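Side-chain contact in type-2Aa cytolytic delta-endotoxin (Bacillus thuringiensis serovar kyushuensis, PDB 1CBY), which kills the larvae of dipteran insects by forming pores in the epithelial cell membrane of the midgut: residues 203-206 / 210-213. Sequence-based numbering, arbitrary orientation.
Sequences LFFT and SARY
F205 meets A211 and Y213 where the loop after helix 199-202 turns into strand 210-225, a strand of the mixed sheet in the cytolytic toxin's alpha/beta fold. The two backbones stay apart: even the nearest CA atoms, those of F205 and S210, are 8.7 Å from each other, and 113 Å² of surface is buried in all. Side chains bridge this gap, chiefly that of F205, whose CB is directed toward the strand and whose ring atoms CD2 and CE2 make the closest contacts. The side chains of F205 and Y213 run antiparallel past one another.

The closely packed part gathers round CD2 and CE2 of F205. A211 and Y213 are both buried, and the methyl CB of A211 stands 4.2 Å from CE2 of F205, obliquely to the ring. The same CE2 is 4.4 Å from CZ of Y213, so one ring carbon touches both strand side chains. I107, at the start of helix 107-122, also packs on both F205 and Y213.

Toward S210 the contact loosens. S210 is exposed and its CB points away; its carbonyl O comes no nearer than 4.5 Å to CZ of F205, and F205 as a residue is partly exposed. On the packed side, by contrast, the closest approach is made by the phenol oxygen: OH of Y213 lies at the edge of the F205 ring, near its plane, 3.4 Å from CD2.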
loop_
_atom_site.group_PDB
_atom_site.type_symbol
_atom_site.label_atom_id
_atom_site.label_comp_id
_atom_site.label_asym_id
_atom_site.label_seq_id
_atom_site.Cartn_x
_atom_site.Cartn_y
_atom_site.Cartn_z
ATOM N N LEU A 203 -7.898 16.203 8.820
ATOM C CA LEU A 203 -6.581 15.590 8.651
ATOM C C LEU A 203 -6.220 14.585 9.742
ATOM O O LEU A 203 -5.433 13.663 9.504
ATOM C CB LEU A 203 -5.491 16.667 8.581
ATOM C CG LEU A 203 -5.437 17.604 7.374
ATOM C CD1 LEU A 203 -4.309 18.611 7.575
ATOM C CD2 LEU A 203 -5.223 16.814 6.093
ATOM N N PHE A 204 -6.776 14.768 10.936
ATOM C CA PHE A 204 -6.484 13.876 12.049
ATOM C C PHE A 204 -7.667 13.030 12.511
ATOM O O PHE A 204 -7.737 12.607 13.665
ATOM C CB PHE A 204 -5.861 14.660 13.203
ATOM C CG PHE A 204 -4.533 15.263 12.856
ATOM C CD1 PHE A 204 -3.367 14.516 12.976
ATOM C CD2 PHE A 204 -4.453 16.555 12.346
ATOM C CE1 PHE A 204 -2.139 15.042 12.587
ATOM C CE2 PHE A 204 -3.233 17.091 11.955
ATOM C CZ PHE A 204 -2.072 16.333 12.075
ATOM N N PHE A 205 -8.576 12.765 11.579
ATOM C CA PHE A 205 -9.747 11.941 11.831
ATOM C C PHE A 205 -9.365 10.466 11.979
ATOM O O PHE A 205 -8.470 9.965 11.293
ATOM C CB PHE A 205 -10.727 12.080 10.669
ATOM C CG PHE A 205 -11.794 13.103 10.891
ATOM C CD1 PHE A 205 -11.812 13.878 12.049
ATOM C CD2 PHE A 205 -12.811 13.267 9.953
ATOM C CE1 PHE A 205 -12.832 14.804 12.272
ATOM C CE2 PHE A 205 -13.833 14.187 10.166
ATOM C CZ PHE A 205 -13.845 14.956 11.329
ATOM N N THR A 206 -10.065 9.766 12.860
ATOM C CA THR A 206 -9.824 8.347 13.089
ATOM C C THR A 206 -11.107 7.567 12.776
ATOM O O THR A 206 -12.173 8.157 12.596
ATOM C CB THR A 206 -9.392 8.075 14.547
ATOM O OG1 THR A 206 -10.429 8.489 15.443
ATOM C CG2 THR A 206 -8.114 8.828 14.877
ATOM N N SER A 210 -16.965 10.985 14.101
ATOM C CA SER A 210 -18.250 11.216 13.466
ATOM C C SER A 210 -18.296 12.617 12.864
ATOM O O SER A 210 -17.588 13.520 13.315
ATOM C CB SER A 210 -19.372 11.076 14.500
ATOM O OG SER A 210 -19.255 9.866 15.229
ATOM N N ALA A 211 -19.137 12.795 11.852
ATOM C CA ALA A 211 -19.296 14.085 11.196
ATOM C C ALA A 211 -20.394 13.961 10.153
ATOM O O ALA A 211 -20.717 12.854 9.715
ATOM C CB ALA A 211 -17.987 14.517 10.536
ATOM N N ARG A 212 -21.026 15.084 9.829
ATOM C CA ARG A 212 -22.077 15.114 8.819
ATOM C C ARG A 212 -21.347 14.965 7.489
ATOM O O ARG A 212 -20.517 15.804 7.130
ATOM C CB ARG A 212 -22.844 16.440 8.897
ATOM C CG ARG A 212 -23.633 16.839 7.656
ATOM C CD ARG A 212 -24.887 16.015 7.444
ATOM N NE ARG A 212 -25.727 16.616 6.409
ATOM C CZ ARG A 212 -26.786 16.033 5.854
ATOM N NH1 ARG A 212 -27.159 14.816 6.223
ATOM N NH2 ARG A 212 -27.478 16.674 4.922
ATOM N N TYR A 213 -21.585 13.841 6.824
ATOM C CA TYR A 213 -20.953 13.533 5.555
ATOM C C TYR A 213 -21.879 13.553 4.353
ATOM O O TYR A 213 -23.062 13.206 4.438
ATOM C CB TYR A 213 -20.296 12.153 5.613
ATOM C CG TYR A 213 -18.889 12.146 6.146
ATOM C CD1 TYR A 213 -17.802 12.327 5.293
ATOM C CD2 TYR A 213 -18.634 11.941 7.499
ATOM C CE1 TYR A 213 -16.496 12.306 5.776
ATOM C CE2 TYR A 213 -17.329 11.917 7.990
ATOM C CZ TYR A 213 -16.269 12.104 7.121
ATOM O OH TYR A 213 -14.985 12.127 7.604
#